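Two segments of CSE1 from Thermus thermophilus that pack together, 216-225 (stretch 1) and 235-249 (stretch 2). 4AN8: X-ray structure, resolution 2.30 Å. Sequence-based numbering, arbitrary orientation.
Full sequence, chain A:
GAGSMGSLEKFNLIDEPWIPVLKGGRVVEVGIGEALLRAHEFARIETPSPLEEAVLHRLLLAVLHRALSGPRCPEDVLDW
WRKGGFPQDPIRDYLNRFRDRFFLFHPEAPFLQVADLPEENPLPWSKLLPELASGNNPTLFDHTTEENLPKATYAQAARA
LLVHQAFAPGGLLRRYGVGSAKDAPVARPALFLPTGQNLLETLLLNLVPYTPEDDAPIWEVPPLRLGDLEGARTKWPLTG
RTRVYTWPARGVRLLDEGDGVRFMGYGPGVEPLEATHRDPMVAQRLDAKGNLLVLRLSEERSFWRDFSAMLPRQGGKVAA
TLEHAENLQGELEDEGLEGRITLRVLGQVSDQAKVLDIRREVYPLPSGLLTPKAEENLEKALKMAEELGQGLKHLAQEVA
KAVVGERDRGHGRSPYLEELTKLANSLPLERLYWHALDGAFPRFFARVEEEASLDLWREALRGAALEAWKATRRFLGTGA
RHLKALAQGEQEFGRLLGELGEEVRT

Stretch 1 (216-225) APIWEVPPLR
Stretch 2 235-249: KWPLTGRTRVYTWPA

A single hydrogen bond joins the two stretches, and its acceptor, the Thr-246 hydroxyl, is shared between them: Ile-218 N donates to Thr-246 OG1 at 2.9 Å (N-H...O angle 154°), while OG1 itself donates to Thr-242 O at 2.7 Å. Donation back to the helix leaves the oxygen lone pairs free for the incoming amide. Thr-246, with chi1 at 63° (p) and phi/psi of -120/28, is the first residue to leave helical geometry after the helix 241-245, with Gly-240 (phi/psi 91/116) at the N-cap position.

Stretch 1 has no regular strand. Ala-216 is extended (-169/137) and Pro-217 lies at -76/166; Ile-218 (-55/-32), Trp-219 (-81/-7) and Glu-220 (-95/-3) then turn the chain, with Glu-220 N bonded to Pro-217 O at 2.9 Å. Residues 221-224 extend again, with psi of 146-166°. The closest CA pair, 4.4 Å apart, is Pro-217 CA and Arg-243 CA, and 216-218 runs nearly parallel to the helix segment 242-246. Here Thr-242 OG1 (chi1 p) approaches Pro-217 N at 3.2 Å, but the proline nitrogen, a tertiary amide, has no hydrogen to share, so this is packing alone. Ala-216 O sits 3.2 Å from Arg-243 CB. The Arg-243 side chain (t, t, m, chi4 108°) folds back so that NH1 bonds Thr-239 O at 2.9 Å, and Ala-216 N lies over one face of its guanidinium.

Beyond this polar end the contact is apolar. Ile-218 (t, p) extends CD1 to Pro-248 CG at 3.7 Å and to Trp-236 CH2 at 4.0 Å, meeting the indole at its edge. Leu-224 (m, t) places CD1 3.7 Å from Pro-248 CB and CD2 4.4 Å from Trp-236 CZ2; Val-221 CG2 (chi1 m) also reaches Trp-236 CH2 at 4.4 Å. Trp-236 (chi1 -70°, chi2 -10°) projects from the strand 235-237. Trp-219 (chi1 p, chi2 82°) brings CZ3 within 3.4 Å of Thr-246 CG2. The contact buries 459 Å² between the stretches, both sides summed.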

# COMPACT_ATOMS: atom_id res chain seq x y z
N ALA A 216 11.44 1.54 -18.95
CA ALA A 216 12.81 1.50 -18.50
C ALA A 216 12.81 2.07 -17.09
O ALA A 216 12.13 3.06 -16.83
CB ALA A 216 13.72 2.35 -19.43
N PRO A 217 13.54 1.44 -16.18
CA PRO A 217 13.71 2.00 -14.85
C PRO A 217 14.69 3.18 -14.91
O PRO A 217 15.41 3.34 -15.92
CB PRO A 217 14.30 0.84 -14.04
CG PRO A 217 15.03 -0.01 -15.09
CD PRO A 217 14.20 0.12 -16.35
N ILE A 218 14.72 3.97 -13.84
CA ILE A 218 15.51 5.18 -13.81
C ILE A 218 16.98 4.94 -14.14
O ILE A 218 17.63 5.81 -14.72
CB ILE A 218 15.39 5.90 -12.44
CG1 ILE A 218 15.95 7.33 -12.51
CG2 ILE A 218 16.08 5.06 -11.31
CD1 ILE A 218 15.17 8.27 -13.43
N TRP A 219 17.52 3.77 -13.79
CA TRP A 219 18.94 3.51 -14.01
C TRP A 219 19.30 3.09 -15.45
O TRP A 219 20.48 2.98 -15.77
CB TRP A 219 19.48 2.49 -13.01
CG TRP A 219 18.74 1.19 -13.04
CD1 TRP A 219 18.93 0.17 -13.93
CD2 TRP A 219 17.68 0.78 -12.18
NE1 TRP A 219 18.04 -0.85 -13.69
CE2 TRP A 219 17.27 -0.51 -12.60
CE3 TRP A 219 17.03 1.36 -11.10
CZ2 TRP A 219 16.26 -1.22 -11.97
CZ3 TRP A 219 16.00 0.64 -10.46
CH2 TRP A 219 15.64 -0.62 -10.90
N GLU A 220 18.29 2.87 -16.29
CA GLU A 220 18.50 2.50 -17.69
C GLU A 220 18.49 3.71 -18.64
O GLU A 220 18.68 3.56 -19.85
CB GLU A 220 17.46 1.47 -18.16
CG GLU A 220 17.73 0.01 -17.74
CD GLU A 220 16.81 -0.97 -18.44
OE1 GLU A 220 16.42 -0.69 -19.59
OE2 GLU A 220 16.45 -2.02 -17.85
N VAL A 221 18.23 4.89 -18.09
CA VAL A 221 18.24 6.13 -18.85
C VAL A 221 19.33 7.04 -18.26
O VAL A 221 19.87 6.76 -17.19
CB VAL A 221 16.84 6.81 -18.88
CG1 VAL A 221 15.79 5.87 -19.44
CG2 VAL A 221 16.42 7.27 -17.50
N PRO A 222 19.71 8.09 -18.99
CA PRO A 222 20.85 8.90 -18.53
C PRO A 222 20.53 9.61 -17.22
O PRO A 222 19.37 9.93 -16.96
CB PRO A 222 21.03 9.93 -19.66
CG PRO A 222 20.37 9.34 -20.84
CD PRO A 222 19.22 8.53 -20.31
N PRO A 223 21.56 9.83 -16.39
CA PRO A 223 21.35 10.48 -15.09
C PRO A 223 20.72 11.84 -15.27
O PRO A 223 20.90 12.48 -16.30
CB PRO A 223 22.76 10.60 -14.50
CG PRO A 223 23.70 10.24 -15.61
CD PRO A 223 22.95 9.40 -16.58
N LEU A 224 19.95 12.28 -14.30
CA LEU A 224 19.22 13.53 -14.44
C LEU A 224 20.13 14.62 -13.96
O LEU A 224 20.91 14.41 -13.04
CB LEU A 224 17.94 13.49 -13.60
CG LEU A 224 16.92 12.42 -14.00
CD1 LEU A 224 15.80 12.31 -12.95
CD2 LEU A 224 16.36 12.70 -15.37
N ARG A 225 20.02 15.80 -14.58
CA ARG A 225 20.83 16.95 -14.18
C ARG A 225 19.92 18.09 -13.73
O ARG A 225 18.75 18.16 -14.12
CB ARG A 225 21.71 17.39 -15.34
CG ARG A 225 22.67 16.31 -15.80
CD ARG A 225 23.77 16.11 -14.77
NE ARG A 225 24.79 15.16 -15.22
CZ ARG A 225 25.12 14.04 -14.58
NH1 ARG A 225 24.51 13.73 -13.44
NH2 ARG A 225 26.06 13.24 -15.08
N LYS A 235 9.18 16.51 -18.41
CA LYS A 235 7.85 15.99 -18.13
C LYS A 235 7.73 14.65 -18.81
O LYS A 235 8.01 14.53 -20.00
CB LYS A 235 6.80 16.95 -18.66
CG LYS A 235 7.05 18.38 -18.23
CD LYS A 235 5.99 19.31 -18.76
CE LYS A 235 6.28 20.73 -18.33
NZ LYS A 235 7.64 21.17 -18.80
N TRP A 236 7.33 13.64 -18.04
CA TRP A 236 7.21 12.30 -18.58
C TRP A 236 5.80 11.81 -18.39
O TRP A 236 5.22 11.98 -17.31
CB TRP A 236 8.12 11.30 -17.87
CG TRP A 236 9.57 11.45 -18.09
CD1 TRP A 236 10.20 12.24 -19.01
CD2 TRP A 236 10.61 10.76 -17.37
NE1 TRP A 236 11.57 12.09 -18.90
CE2 TRP A 236 11.84 11.19 -17.90
CE3 TRP A 236 10.61 9.83 -16.32
CZ2 TRP A 236 13.06 10.73 -17.42
CZ3 TRP A 236 11.84 9.36 -15.85
CH2 TRP A 236 13.04 9.81 -16.39
N PRO A 237 5.24 11.16 -19.41
CA PRO A 237 3.97 10.50 -19.18
C PRO A 237 4.19 9.44 -18.10
O PRO A 237 5.24 8.82 -18.08
CB PRO A 237 3.62 9.88 -20.54
CG PRO A 237 4.91 9.90 -21.34
CD PRO A 237 5.74 11.02 -20.80
N LEU A 238 3.23 9.29 -17.19
CA LEU A 238 3.34 8.37 -16.07
C LEU A 238 2.93 6.99 -16.53
O LEU A 238 1.82 6.53 -16.25
CB LEU A 238 2.45 8.87 -14.92
CG LEU A 238 2.52 8.30 -13.51
CD1 LEU A 238 3.91 8.56 -12.88
CD2 LEU A 238 1.40 8.92 -12.63
N THR A 239 3.81 6.33 -17.26
CA THR A 239 3.49 5.03 -17.82
C THR A 239 4.74 4.18 -17.85
O THR A 239 5.84 4.69 -17.73
CB THR A 239 2.93 5.18 -19.26
OG1 THR A 239 2.52 3.89 -19.73
CG2 THR A 239 4.00 5.76 -20.24
N GLY A 240 4.58 2.88 -18.03
CA GLY A 240 5.72 1.98 -17.97
C GLY A 240 5.90 1.47 -16.56
O GLY A 240 6.17 2.24 -15.63
N ARG A 241 5.74 0.16 -16.37
CA ARG A 241 5.72 -0.42 -15.04
C ARG A 241 6.97 -0.07 -14.22
O ARG A 241 6.86 0.42 -13.10
CB ARG A 241 5.52 -1.93 -15.09
CG ARG A 241 5.32 -2.56 -13.70
CD ARG A 241 5.22 -4.06 -13.80
NE ARG A 241 4.11 -4.47 -14.66
CZ ARG A 241 3.82 -5.72 -14.96
NH1 ARG A 241 4.55 -6.73 -14.46
NH2 ARG A 241 2.78 -5.96 -15.75
N THR A 242 8.15 -0.34 -14.76
CA THR A 242 9.35 -0.13 -13.97
C THR A 242 9.74 1.33 -13.93
O THR A 242 10.44 1.75 -13.01
CB THR A 242 10.53 -0.99 -14.44
OG1 THR A 242 11.03 -0.48 -15.68
CG2 THR A 242 10.07 -2.42 -14.62
N ARG A 243 9.29 2.10 -14.91
CA ARG A 243 9.56 3.54 -14.90
C ARG A 243 8.76 4.12 -13.74
O ARG A 243 9.24 4.93 -12.97
CB ARG A 243 9.17 4.21 -16.23
CG ARG A 243 9.22 5.73 -16.21
CD ARG A 243 8.81 6.38 -17.56
NE ARG A 243 9.66 5.94 -18.67
CZ ARG A 243 9.25 5.12 -19.64
NH1 ARG A 243 7.99 4.66 -19.67
NH2 ARG A 243 10.08 4.76 -20.60
N VAL A 244 7.53 3.69 -13.61
CA VAL A 244 6.72 4.10 -12.48
C VAL A 244 7.21 3.57 -11.12
O VAL A 244 7.25 4.32 -10.17
CB VAL A 244 5.23 3.84 -12.74
CG1 VAL A 244 4.40 4.19 -11.49
CG2 VAL A 244 4.80 4.70 -13.92
N TYR A 245 7.63 2.31 -11.04
CA TYR A 245 8.24 1.75 -9.82
C TYR A 245 9.47 2.52 -9.35
O TYR A 245 9.81 2.54 -8.17
CB TYR A 245 8.69 0.30 -10.07
CG TYR A 245 7.60 -0.75 -10.03
CD1 TYR A 245 6.25 -0.41 -9.83
CD2 TYR A 245 7.92 -2.09 -10.22
CE1 TYR A 245 5.27 -1.39 -9.79
CE2 TYR A 245 6.94 -3.08 -10.18
CZ TYR A 245 5.63 -2.73 -9.96
OH TYR A 245 4.69 -3.73 -9.94
N THR A 246 10.18 3.13 -10.29
CA THR A 246 11.41 3.82 -9.94
C THR A 246 11.34 5.30 -10.29
O THR A 246 12.34 5.93 -10.55
CB THR A 246 12.61 3.18 -10.65
OG1 THR A 246 12.46 3.34 -12.07
CG2 THR A 246 12.73 1.66 -10.28
N TRP A 247 10.13 5.86 -10.27
CA TRP A 247 9.93 7.24 -10.65
C TRP A 247 10.77 8.25 -9.85
O TRP A 247 10.79 8.22 -8.61
CB TRP A 247 8.45 7.58 -10.46
CG TRP A 247 8.06 8.84 -11.11
CD1 TRP A 247 8.00 10.08 -10.54
CD2 TRP A 247 7.69 9.01 -12.49
NE1 TRP A 247 7.61 11.01 -11.48
CE2 TRP A 247 7.41 10.38 -12.68
CE3 TRP A 247 7.57 8.13 -13.58
CZ2 TRP A 247 7.00 10.89 -13.92
CZ3 TRP A 247 7.18 8.64 -14.80
CH2 TRP A 247 6.90 10.01 -14.96
N PRO A 248 11.41 9.21 -10.56
CA PRO A 248 12.13 10.28 -9.84
C PRO A 248 11.22 11.47 -9.49
O PRO A 248 11.19 12.45 -10.23
CB PRO A 248 13.20 10.70 -10.84
CG PRO A 248 12.52 10.53 -12.17
CD PRO A 248 11.59 9.32 -12.02
N ALA A 249 10.50 11.39 -8.37
CA ALA A 249 9.49 12.40 -8.04
C ALA A 249 10.09 13.72 -7.55
O ALA A 249 9.49 14.78 -7.69
CB ALA A 249 8.54 11.87 -7.01